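Local coordinates for protein methyl-coenzyme M reductase subunit beta (PDB 1E6Y) that forms part of the nickel-porphinoid enzyme that releases methane from methyl-coenzyme M, with coenzyme B as reductant, in the last step of methanogenesis, at residues V75-A80 / D140-D145; K86-V91 / V134-M139; T97-V102 / K106-Q111; A197-R202 / G410-V415. All coordinates share one frame; numbering follows the deposited sequence.

Contact 1: V75-A80 / D140-D145; sequences VGNADA and DMFGTD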
loop_
_atom_site.group_PDB
_atom_site.type_symbol
_atom_site.label_atom_id
_atom_site.label_comp_id
_atom_site.label_asym_id
_atom_site.label_seq_id
_atom_site.Cartn_x
_atom_site.Cartn_y
_atom_site.Cartn_z
ATOM N N VAL E 75 19.806 -27.692 16.193
ATOM C CA VAL E 75 19.415 -27.868 17.588
ATOM C C VAL E 75 20.498 -28.580 18.405
ATOM O O VAL E 75 20.785 -28.189 19.538
ATOM C CB VAL E 75 18.081 -28.651 17.683
ATOM C CG1 VAL E 75 17.739 -28.956 19.139
ATOM C CG2 VAL E 75 16.961 -27.840 17.043
ATOM N N GLY E 76 21.143 -29.575 17.802
ATOM C CA GLY E 76 22.191 -30.310 18.490
ATOM C C GLY E 76 23.455 -29.502 18.723
ATOM O O GLY E 76 24.312 -29.893 19.517
ATOM N N ASN E 77 23.568 -28.371 18.033
ATOM C CA ASN E 77 24.715 -27.482 18.176
ATOM C C ASN E 77 24.288 -26.129 18.742
ATOM O O ASN E 77 25.001 -25.137 18.598
ATOM C CB ASN E 77 25.397 -27.284 16.818
ATOM C CG ASN E 77 26.161 -28.511 16.363
ATOM O OD1 ASN E 77 27.286 -28.747 16.794
ATOM N ND2 ASN E 77 25.543 -29.312 15.504
ATOM N N ALA E 78 23.161 -26.119 19.450
ATOM C CA ALA E 78 22.531 -24.884 19.918
ATOM C C ALA E 78 23.436 -24.023 20.797
ATOM O O ALA E 78 23.415 -22.795 20.700
ATOM C CB ALA E 78 21.242 -25.204 20.660
ATOM N N ASP E 79 24.212 -24.667 21.665
ATOM C CA ASP E 79 25.110 -23.946 22.562
ATOM C C ASP E 79 26.246 -23.253 21.817
ATOM O O ASP E 79 26.557 -22.094 22.090
ATOM C CB ASP E 79 25.682 -24.893 23.618
ATOM C CG ASP E 79 24.695 -25.189 24.725
ATOM O OD1 ASP E 79 24.169 -24.229 25.333
ATOM O OD2 ASP E 79 24.427 -26.382 24.977
ATOM N N ALA E 80 26.859 -23.968 20.877
ATOM C CA ALA E 80 27.929 -23.407 20.059
ATOM C C ALA E 80 27.385 -22.290 19.167
ATOM O O ALA E 80 28.023 -21.248 18.998
ATOM C CB ALA E 80 28.566 -24.499 19.210
ATOM N N ASP E 140 29.166 -20.714 8.522
ATOM C CA ASP E 140 30.500 -21.108 8.969
ATOM C C ASP E 140 30.532 -22.502 9.587
ATOM O O ASP E 140 31.378 -23.322 9.236
ATOM C CB ASP E 140 31.032 -20.094 9.984
ATOM C CG ASP E 140 31.449 -18.786 9.343
ATOM O OD1 ASP E 140 31.844 -18.788 8.158
ATOM O OD2 ASP E 140 31.392 -17.748 10.032
ATOM N N MET E 141 29.600 -22.763 10.500
ATOM C CA MET E 141 29.612 -23.986 11.299
ATOM C C MET E 141 29.443 -25.237 10.448
ATOM O O MET E 141 30.042 -26.277 10.732
ATOM C CB MET E 141 28.505 -23.933 12.354
ATOM C CG MET E 141 28.461 -25.138 13.276
ATOM S SD MET E 141 27.301 -24.897 14.623
ATOM C CE MET E 141 28.249 -23.799 15.683
ATOM N N PHE E 142 28.650 -25.124 9.390
ATOM C CA PHE E 142 28.299 -26.283 8.582
ATOM C C PHE E 142 28.926 -26.239 7.193
ATOM O O PHE E 142 28.626 -27.077 6.343
ATOM C CB PHE E 142 26.778 -26.408 8.494
ATOM C CG PHE E 142 26.114 -26.602 9.831
ATOM C CD1 PHE E 142 25.578 -25.516 10.519
ATOM C CD2 PHE E 142 26.086 -27.859 10.432
ATOM C CE1 PHE E 142 25.031 -25.676 11.790
ATOM C CE2 PHE E 142 25.542 -28.030 11.702
ATOM C CZ PHE E 142 25.013 -26.936 12.384
ATOM N N GLY E 143 29.824 -25.275 6.988
ATOM C CA GLY E 143 30.640 -25.236 5.784
ATOM C C GLY E 143 29.854 -25.136 4.489
ATOM O O GLY E 143 30.195 -25.781 3.497
ATOM N N THR E 144 28.834 -24.284 4.486
ATOM C CA THR E 144 27.936 -24.159 3.346
ATOM C C THR E 144 28.669 -23.662 2.101
ATOM O O THR E 144 29.408 -22.679 2.159
ATOM C CB THR E 144 26.782 -23.195 3.672
ATOM O OG1 THR E 144 26.168 -23.589 4.906
ATOM C CG2 THR E 144 25.737 -23.208 2.567
ATOM N N ASP E 145 28.510 -24.388 0.995
ATOM C CA ASP E 145 29.033 -23.955 -0.301
ATOM C C ASP E 145 28.321 -22.675 -0.726
ATOM O O ASP E 145 27.121 -22.520 -0.480
ATOM C CB ASP E 145 28.805 -25.038 -1.362
ATOM C CG ASP E 145 29.568 -26.318 -1.071
ATOM O OD1 ASP E 145 30.759 -26.238 -0.698
ATOM O OD2 ASP E 145 28.978 -27.409 -1.229
#

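Contact 2: K86-V91 / V134-M139; sequences KKLVQV and VTQTIM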
loop_
_atom_site.group_PDB
_atom_site.type_symbol
_atom_site.label_atom_id
_atom_site.label_comp_id
_atom_site.label_asym_id
_atom_site.label_seq_id
_atom_site.Cartn_x
_atom_site.Cartn_y
_atom_site.Cartn_z
ATOM N N LYS E 86 26.334 -14.620 19.818
ATOM C CA LYS E 86 26.654 -13.553 20.762
ATOM C C LYS E 86 27.880 -12.754 20.320
ATOM O O LYS E 86 27.901 -11.529 20.445
ATOM C CB LYS E 86 26.884 -14.113 22.171
ATOM C CG LYS E 86 27.299 -13.045 23.175
ATOM C CD LYS E 86 27.167 -13.495 24.616
ATOM C CE LYS E 86 27.443 -12.329 25.558
ATOM N NZ LYS E 86 27.266 -12.693 26.992
ATOM N N LYS E 87 28.883 -13.444 19.781
ATOM C CA LYS E 87 30.098 -12.788 19.298
ATOM C C LYS E 87 29.814 -11.835 18.137
ATOM O O LYS E 87 30.452 -10.788 18.014
ATOM C CB LYS E 87 31.133 -13.827 18.859
ATOM C CG LYS E 87 31.784 -14.592 20.003
ATOM C CD LYS E 87 32.788 -15.608 19.478
ATOM C CE LYS E 87 33.294 -16.511 20.591
ATOM N NZ LYS E 87 34.203 -17.573 20.075
ATOM N N LEU E 88 28.853 -12.202 17.296
ATOM C CA LEU E 88 28.494 -11.404 16.127
ATOM C C LEU E 88 27.511 -10.284 16.459
ATOM O O LEU E 88 27.529 -9.228 15.828
ATOM C CB LEU E 88 27.900 -12.304 15.042
ATOM C CG LEU E 88 28.872 -13.302 14.412
ATOM C CD1 LEU E 88 28.109 -14.305 13.576
ATOM C CD2 LEU E 88 29.893 -12.558 13.566
ATOM N N VAL E 89 26.636 -10.533 17.431
ATOM C CA VAL E 89 25.643 -9.548 17.848
ATOM C C VAL E 89 26.248 -8.452 18.727
ATOM O O VAL E 89 25.866 -7.284 18.616
ATOM C CB VAL E 89 24.470 -10.223 18.608
ATOM C CG1 VAL E 89 23.524 -9.171 19.173
ATOM C CG2 VAL E 89 23.711 -11.149 17.676
ATOM N N GLN E 90 27.207 -8.821 19.576
ATOM C CA GLN E 90 27.811 -7.874 20.513
ATOM C C GLN E 90 28.595 -6.781 19.791
ATOM O O GLN E 90 29.009 -6.955 18.645
ATOM C CB GLN E 90 28.724 -8.607 21.507
ATOM C CG GLN E 90 30.051 -9.070 20.931
ATOM C CD GLN E 90 31.023 -9.530 22.001
ATOM O OE1 GLN E 90 30.629 -9.842 23.127
ATOM N NE2 GLN E 90 32.302 -9.580 21.651
ATOM N N VAL E 91 28.708 -5.626 20.441
ATOM C CA VAL E 91 29.421 -4.479 19.893
ATOM C C VAL E 91 30.732 -4.249 20.642
ATOM O O VAL E 91 31.775 -4.046 20.024
ATOM C CB VAL E 91 28.545 -3.196 19.956
ATOM C CG1 VAL E 91 29.382 -1.964 19.655
ATOM C CG2 VAL E 91 27.375 -3.294 18.976
ATOM N N VAL E 134 22.816 -15.299 13.091
ATOM C CA VAL E 134 22.438 -16.702 12.925
ATOM C C VAL E 134 22.814 -17.220 11.534
ATOM O O VAL E 134 23.400 -18.294 11.408
ATOM C CB VAL E 134 20.919 -16.902 13.167
ATOM C CG1 VAL E 134 20.519 -18.344 12.892
ATOM C CG2 VAL E 134 20.570 -16.534 14.597
ATOM N N THR E 135 22.557 -16.411 10.506
ATOM C CA THR E 135 22.881 -16.780 9.126
ATOM C C THR E 135 24.385 -17.008 8.941
ATOM O O THR E 135 24.797 -18.038 8.403
ATOM C CB THR E 135 22.404 -15.695 8.129
ATOM O OG1 THR E 135 20.985 -15.527 8.247
ATOM C CG2 THR E 135 22.737 -16.095 6.698
ATOM N N GLN E 136 25.195 -16.066 9.425
ATOM C CA GLN E 136 26.651 -16.179 9.350
ATOM C C GLN E 136 27.173 -17.380 10.142
ATOM O O GLN E 136 28.061 -18.100 9.673
ATOM C CB GLN E 136 27.312 -14.898 9.865
ATOM C CG GLN E 136 28.839 -14.945 9.883
ATOM C CD GLN E 136 29.449 -14.903 8.491
ATOM O OE1 GLN E 136 29.222 -13.958 7.733
ATOM N NE2 GLN E 136 30.263 -15.902 8.166
ATOM N N THR E 137 26.597 -17.607 11.321
ATOM C CA THR E 137 27.013 -18.707 12.189
ATOM C C THR E 137 26.766 -20.069 11.544
ATOM O O THR E 137 27.636 -20.942 11.580
ATOM C CB THR E 137 26.287 -18.643 13.555
ATOM O OG1 THR E 137 26.674 -17.449 14.246
ATOM C CG2 THR E 137 26.639 -19.857 14.418
ATOM N N ILE E 138 25.605 -20.230 10.912
ATOM C CA ILE E 138 25.266 -21.483 10.242
ATOM C C ILE E 138 26.132 -21.699 9.002
ATOM O O ILE E 138 26.622 -22.805 8.761
ATOM C CB ILE E 138 23.769 -21.519 9.847
ATOM C CG1 ILE E 138 22.902 -21.533 11.109
ATOM C CG2 ILE E 138 23.473 -22.746 8.991
ATOM C CD1 ILE E 138 21.414 -21.520 10.835
ATOM N N MET E 139 26.383 -20.621 8.265
ATOM C CA MET E 139 27.224 -20.677 7.073
ATOM C C MET E 139 28.611 -21.212 7.422
ATOM O O MET E 139 29.125 -22.112 6.759
ATOM C CB MET E 139 27.349 -19.284 6.451
ATOM C CG MET E 139 27.539 -19.284 4.941
ATOM S SD MET E 139 26.031 -19.706 4.045
ATOM C CE MET E 139 24.998 -18.283 4.433
#

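Contact 3: T97-V102 / K106-Q111; sequences TNVIKV and KSLLIQ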
loop_
_atom_site.group_PDB
_atom_site.type_symbol
_atom_site.label_atom_id
_atom_site.label_comp_id
_atom_site.label_asym_id
_atom_site.label_seq_id
_atom_site.Cartn_x
_atom_site.Cartn_y
_atom_site.Cartn_z
ATOM N N THR E 97 24.954 -7.344 25.556
ATOM C CA THR E 97 24.471 -8.401 24.671
ATOM C C THR E 97 24.155 -9.654 25.482
ATOM O O THR E 97 24.896 -10.021 26.398
ATOM C CB THR E 97 25.514 -8.766 23.599
ATOM O OG1 THR E 97 25.910 -7.584 22.895
ATOM C CG2 THR E 97 24.938 -9.769 22.610
ATOM N N ASN E 98 23.031 -10.286 25.163
ATOM C CA ASN E 98 22.612 -11.491 25.862
ATOM C C ASN E 98 21.972 -12.474 24.892
ATOM O O ASN E 98 20.982 -12.154 24.235
ATOM C CB ASN E 98 21.628 -11.132 26.979
ATOM C CG ASN E 98 21.343 -12.298 27.904
ATOM O OD1 ASN E 98 22.247 -13.047 28.277
ATOM N ND2 ASN E 98 20.076 -12.464 28.275
ATOM N N VAL E 99 22.605 -13.633 24.736
ATOM C CA VAL E 99 22.073 -14.689 23.884
ATOM C C VAL E 99 21.908 -15.975 24.692
ATOM O O VAL E 99 22.887 -16.559 25.167
ATOM C CB VAL E 99 22.992 -14.955 22.670
ATOM C CG1 VAL E 99 22.370 -16.007 21.757
ATOM C CG2 VAL E 99 23.227 -13.663 21.902
ATOM N N ILE E 100 20.657 -16.388 24.863
ATOM C CA ILE E 100 20.312 -17.509 25.729
ATOM C C ILE E 100 19.645 -18.623 24.931
ATOM O O ILE E 100 18.774 -18.371 24.096
ATOM C CB ILE E 100 19.349 -17.063 26.863
ATOM C CG1 ILE E 100 20.009 -15.978 27.716
ATOM C CG2 ILE E 100 18.975 -18.247 27.741
ATOM C CD1 ILE E 100 19.073 -15.357 28.732
ATOM N N LYS E 101 20.082 -19.852 25.185
ATOM C CA LYS E 101 19.431 -21.040 24.650
ATOM C C LYS E 101 18.187 -21.365 25.479
ATOM O O LYS E 101 18.247 -21.420 26.708
ATOM C CB LYS E 101 20.408 -22.219 24.682
ATOM C CG LYS E 101 19.861 -23.499 24.084
ATOM C CD LYS E 101 20.791 -24.674 24.339
ATOM C CE LYS E 101 20.782 -25.085 25.801
ATOM N NZ LYS E 101 21.580 -26.323 26.010
ATOM N N VAL E 102 17.056 -21.536 24.801
ATOM C CA VAL E 102 15.791 -21.855 25.462
ATOM C C VAL E 102 15.142 -23.093 24.830
ATOM O O VAL E 102 15.435 -23.434 23.679
ATOM C CB VAL E 102 14.810 -20.614 25.446
ATOM C CG1 VAL E 102 15.383 -19.481 24.601
ATOM C CG2 VAL E 102 13.422 -20.997 24.939
ATOM N N LYS E 106 15.835 -25.544 21.131
ATOM C CA LYS E 106 14.902 -25.368 20.025
ATOM C C LYS E 106 14.754 -23.909 19.605
ATOM O O LYS E 106 14.342 -23.625 18.481
ATOM C CB LYS E 106 13.536 -25.951 20.385
ATOM C CG LYS E 106 13.482 -27.463 20.297
ATOM C CD LYS E 106 12.118 -27.985 20.708
ATOM C CE LYS E 106 11.962 -29.456 20.357
ATOM N NZ LYS E 106 11.995 -29.675 18.878
ATOM N N SER E 107 15.151 -22.989 20.482
ATOM C CA SER E 107 15.095 -21.565 20.165
ATOM C C SER E 107 16.120 -20.748 20.946
ATOM O O SER E 107 16.712 -21.238 21.910
ATOM C CB SER E 107 13.689 -21.019 20.426
ATOM O OG SER E 107 13.368 -21.057 21.804
ATOM N N LEU E 108 16.369 -19.525 20.481
ATOM C CA LEU E 108 17.287 -18.604 21.149
ATOM C C LEU E 108 16.585 -17.298 21.497
ATOM O O LEU E 108 15.737 -16.821 20.743
ATOM C CB LEU E 108 18.486 -18.278 20.249
ATOM C CG LEU E 108 19.447 -19.384 19.815
ATOM C CD1 LEU E 108 20.477 -18.798 18.857
ATOM C CD2 LEU E 108 20.130 -20.004 21.028
ATOM N N LEU E 109 16.960 -16.718 22.632
ATOM C CA LEU E 109 16.730 -15.302 22.892
ATOM C C LEU E 109 17.975 -14.539 22.455
ATOM O O LEU E 109 19.084 -14.853 22.891
ATOM C CB LEU E 109 16.478 -15.063 24.385
ATOM C CG LEU E 109 16.436 -13.612 24.881
ATOM C CD1 LEU E 109 15.237 -12.877 24.290
ATOM C CD2 LEU E 109 16.374 -13.596 26.402
ATOM N N ILE E 110 17.805 -13.607 21.524
ATOM C CA ILE E 110 18.905 -12.743 21.113
ATOM C C ILE E 110 18.597 -11.308 21.499
ATOM O O ILE E 110 17.704 -10.680 20.929
ATOM C CB ILE E 110 19.154 -12.806 19.587
ATOM C CG1 ILE E 110 19.394 -14.252 19.149
ATOM C CG2 ILE E 110 20.362 -11.939 19.217
ATOM C CD1 ILE E 110 19.620 -14.404 17.665
ATOM N N GLN E 111 19.282 -10.824 22.529
ATOM C CA GLN E 111 19.167 -9.433 22.940
ATOM C C GLN E 111 20.397 -8.669 22.476
ATOM O O GLN E 111 21.514 -8.942 22.923
ATOM C CB GLN E 111 19.030 -9.333 24.462
ATOM C CG GLN E 111 17.975 -10.260 25.038
ATOM C CD GLN E 111 17.621 -9.922 26.467
ATOM O OE1 GLN E 111 18.324 -10.306 27.400
ATOM N NE2 GLN E 111 16.516 -9.208 26.649
#

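Contact 4: A197-R202 / G410-V415; sequences AAISNR and GLIGDV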
loop_
_atom_site.group_PDB
_atom_site.type_symbol
_atom_site.label_atom_id
_atom_site.label_comp_id
_atom_site.label_asym_id
_atom_site.label_seq_id
_atom_site.Cartn_x
_atom_site.Cartn_y
_atom_site.Cartn_z
ATOM N N ALA E 197 -0.213 -11.644 27.013
ATOM C CA ALA E 197 -0.727 -12.697 27.887
ATOM C C ALA E 197 0.258 -13.856 28.036
ATOM O O ALA E 197 0.392 -14.424 29.121
ATOM C CB ALA E 197 -2.061 -13.208 27.362
ATOM N N ALA E 198 0.934 -14.208 26.942
ATOM C CA ALA E 198 1.964 -15.246 26.960
ATOM C C ALA E 198 3.107 -14.856 27.888
ATOM O O ALA E 198 3.527 -15.642 28.735
ATOM C CB ALA E 198 2.500 -15.479 25.554
ATOM N N ILE E 199 3.595 -13.631 27.726
ATOM C CA ILE E 199 4.691 -13.114 28.540
ATOM C C ILE E 199 4.320 -13.047 30.027
ATOM O O ILE E 199 5.146 -13.347 30.893
ATOM C CB ILE E 199 5.122 -11.713 28.044
ATOM C CG1 ILE E 199 5.759 -11.834 26.657
ATOM C CG2 ILE E 199 6.105 -11.083 29.017
ATOM C CD1 ILE E 199 5.917 -10.515 25.939
ATOM N N SER E 200 3.052 -12.753 30.305
ATOM C CA SER E 200 2.561 -12.631 31.677
ATOM C C SER E 200 2.356 -13.984 32.356
ATOM O O SER E 200 2.013 -14.041 33.538
ATOM C CB SER E 200 1.243 -11.853 31.699
ATOM O OG SER E 200 0.140 -12.687 31.379
ATOM N N ASN E 201 2.536 -15.064 31.599
ATOM C CA ASN E 201 2.270 -16.420 32.080
ATOM C C ASN E 201 0.805 -16.590 32.494
ATOM O O ASN E 201 0.494 -17.255 33.484
ATOM C CB ASN E 201 3.208 -16.759 33.243
ATOM C CG ASN E 201 4.657 -16.892 32.803
ATOM O OD1 ASN E 201 5.141 -17.999 32.561
ATOM N ND2 ASN E 201 5.342 -15.758 32.650
ATOM N N ARG E 202 -0.082 -16.002 31.691
ATOM C CA ARG E 202 -1.520 -16.024 31.891
ATOM C C ARG E 202 -1.929 -15.430 33.241
ATOM O O ARG E 202 -2.917 -15.864 33.828
ATOM C CB ARG E 202 -2.092 -17.427 31.707
ATOM C CG ARG E 202 -1.875 -17.969 30.290
ATOM C CD ARG E 202 -2.209 -19.452 30.310
ATOM N NE ARG E 202 -3.414 -19.769 29.535
ATOM C CZ ARG E 202 -3.299 -20.348 28.338
ATOM N NH1 ARG E 202 -4.361 -20.657 27.599
ATOM N NH2 ARG E 202 -2.091 -20.646 27.850
ATOM N N GLY E 410 3.437 -18.914 21.092
ATOM C CA GLY E 410 4.171 -19.935 21.818
ATOM C C GLY E 410 5.647 -19.616 21.966
ATOM O O GLY E 410 6.188 -19.656 23.073
ATOM N N LEU E 411 6.281 -19.233 20.860
ATOM C CA LEU E 411 7.694 -18.862 20.856
ATOM C C LEU E 411 7.953 -17.627 21.722
ATOM O O LEU E 411 8.924 -17.586 22.481
ATOM C CB LEU E 411 8.156 -18.598 19.419
ATOM C CG LEU E 411 9.628 -18.256 19.174
ATOM C CD1 LEU E 411 10.503 -19.470 19.437
ATOM C CD2 LEU E 411 9.800 -17.781 17.743
ATOM N N ILE E 412 7.063 -16.641 21.626
ATOM C CA ILE E 412 7.203 -15.391 22.368
ATOM C C ILE E 412 7.116 -15.628 23.874
ATOM O O ILE E 412 7.915 -15.087 24.638
ATOM C CB ILE E 412 6.119 -14.362 21.936
ATOM C CG1 ILE E 412 6.309 -13.995 20.459
ATOM C CG2 ILE E 412 6.188 -13.108 22.802
ATOM C CD1 ILE E 412 7.666 -13.387 20.137
ATOM N N GLY E 413 6.175 -16.472 24.289
ATOM C CA GLY E 413 6.047 -16.807 25.695
ATOM C C GLY E 413 7.247 -17.578 26.212
ATOM O O GLY E 413 7.762 -17.283 27.289
ATOM N N ASP E 414 7.730 -18.521 25.406
ATOM C CA ASP E 414 8.881 -19.346 25.764
ATOM C C ASP E 414 10.156 -18.512 25.901
ATOM O O ASP E 414 10.925 -18.690 26.848
ATOM C CB ASP E 414 9.103 -20.437 24.708
ATOM C CG ASP E 414 7.981 -21.469 24.676
ATOM O OD1 ASP E 414 7.315 -21.679 25.715
ATOM O OD2 ASP E 414 7.775 -22.080 23.607
ATOM N N VAL E 415 10.329 -17.553 24.997
ATOM C CA VAL E 415 11.569 -16.795 24.909
ATOM C C VAL E 415 11.578 -15.538 25.783
ATOM O O VAL E 415 12.618 -15.175 26.328
ATOM C CB VAL E 415 11.875 -16.421 23.435
ATOM C CG1 VAL E 415 13.061 -15.481 23.355
ATOM C CG2 VAL E 415 12.158 -17.683 22.630
HETATM O O HOH W 1 5.874 -17.090 29.919
#

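Contact 1: V75-A80 / D140-D145
A helix start meets a helix end here: Asn77 at the N-cap position and Ala80 in the first turn of helix 78-89 face Met141 and Phe142, where helix 125-141 gives out. Met141 has the largest share of the contact. Its CG stands anti to the backbone N (chi1 -178°), and the chain runs extended toward helix 78-89 until a bend at chi3 (-77°) turns the terminal methyl onto the first turn of that helix. Met141 CE thereby rests 3.6 Å from Ala80 CB, while the sulfur, Met141 SD, lies 3.8 Å from Asn77 CB. The Asn77 amide reaches the Phe142 ring at its edge, Asn77 ND2 standing 4.0 Å from Phe142 CZ, with amide and ring planes nearly perpendicular (82°). At this distance it is a van der Waals approach; Asn77 ND2 also donates to Asp73 O in the preceding loop. One face of the Phe142 ring is lined by its own neighbour, Met141 CG. Beyond Phe142 the helix closes with a Schellman motif: Gly143, at positive phi, is its C-prime residue, and Thr144 N reaches back to Met139 O. The contact is a surface one. Phe142 also stacks on Tyr72, Val75 and Ala78 lean on helix 46-55, and Asp79 forms a salt bridge with Lys101 of strand 98-102.

Contact 2: K86-V91 / V134-M139
One leucine methyl carries this helix-helix contact: Leu88 CD1, from the last turn of helix 78-89, lands between Gln136 and Thr137 of helix 125-141. Leu88 takes a common leucine conformation, with chi1 -67° and chi2 168°, which sends CD1 outward as the leading branch. The methyl lies 3.5 Å from Thr137 OG1 and 3.8 Å from Gln136 CG. Gln136 starts toward Leu88 with CG anti to the backbone N, then folds at chi2 (71°); its aliphatic part crosses the leucine at about a right angle and its amide is carried away from the leucine, where Gln136 NE2 bonds Asp140 OD2 one turn on and OE1 bonds an aromatic side chain from a different subunit type of the assembly. Thr137 OG1 bonds Ala133 O one turn back in its own helix and Asn84 ND2 across on helix 78-89, so the hydroxyl beside the methyl already has polar partners. From a second copy of this subunit, Gly227 packs on Leu88 and Phe229 on Gln136. Between these two segments the contact is thus dispersive, with a polar link from Asn84 next to it: a methyl meets the apolar part of one polar residue and the satisfied hydroxyl of another, which lets buried polar groups pack against leucine without losing their bonds.

Contact 3: T97-V102 / K106-Q111
Asn98 and Gln111 join the two strands of this antiparallel hairpin by both backbone and side chain. Their main chains exchange two hydrogen bonds, and beside these Asn98 ND2 donates to Gln111 OE1 at 2.9 Å, almost straight at 167°. Asn98 has CG anti to the backbone N (chi1 -170°), whereas Gln111 has CG anti to the carbonyl carbon (chi1 -49°) and is extended beyond it; the two side chains lie side by side and their amides meet, the acceptor lying in the Asn98 amide plane. Ile100 with Leu109 and Val102 with Ser107 form the remaining hydrogen-bonded pairs. On their shared face Ile100 CD1 lies beside Leu109 CD2 at 4.0 Å. The non-hydrogen-bonded pairs present Val99, Lys101, Leu108 and Ile110 to the other face, where Val99 CG2 is 4.3 Å from Ile110 CG2. Val99 CA also approaches Leu109 O at 3.2 Å as a CA-H...O contact. At the turn end Lys106 and Ser107 both face Val102 in a classic beta bulge.

Around this shell, strand 41-45 bonds to the far edge of 107-111, and Ser41 takes Gln111 NE2. Helix 78-89 lies over the Val99 and Ile110 face, with Asp79 paired to Lys101, while helix 405-416 packs on Ser107 and Leu109. Each end of the hairpin thus has its own chemistry: a side-chain amide bond reinforces the backbone at Asn98, whereas the bulge end buries the Ser107 hydroxyl without a polar partner in the model.

Contact 4: A197-R202 / G410-V415
Ile199 and Ile412 share the same first torsion (chi1 -67° and -63°), each with CG2 anti to the backbone N and CG1 beside it, yet they offer different branches to one another. Ile199 uses its longer arm, extended at chi2 (166°), and Ile412 its CG2, so that Ile199 CD1 and Ile412 CG2 meet at 4.1 Å. Beside this pair, Ala198 points at a residue with no side chain, and Ala198 CB comes to 3.8 Å from Gly413 CA. With no side chain at Gly413 the backbones come close, the alpha carbons of Ala198 and Gly413 being 4.6 Å apart. A water bridges the main chains as well, donating to Ala198 O at 3.0 Å and to Gly413 O at 3.2 Å. Helix 193-199 finishes nearby. Asn201 has positive phi, and Arg202 N bonds back to Ala197 O, an oxygen that also receives Ser200 OG at 2.9 Å.

Farther out, Phe422 and Leu210 pack on Ile199, Arg202 forms a salt bridge with Glu406, and Leu411 and Val415 turn to strand 107-111. Taken together this is close helix-helix packing through small residues, Ala against Gly, joined to a helix terminus closed by a Schellman motif, within the mainly helical C-terminal part of the subunit.

Contacts 1 and 2 both join helix 78-89 to helix 125-141, but at different depths: contact 1 lies at the surface, where helix ends meet through a methionine, and contact 2 is buried and borders a second copy of the subunit. Contact 3 lies within the chain segment that both of them enclose. Its hairpin joins them through the Asp79-Lys101 salt bridge and through Thr97 and Val99 against helix 78-89. Backbone hydrogen bonding dominates there, in contrast to the mainly apolar touches of the helix pairs. Contact 4, nearest the chain centre and partly buried, adds a water bridge; Leu109 and Val415 join it to contact 3, tying the hairpin of the N-terminal part to helix 405-416 of the C-terminal part.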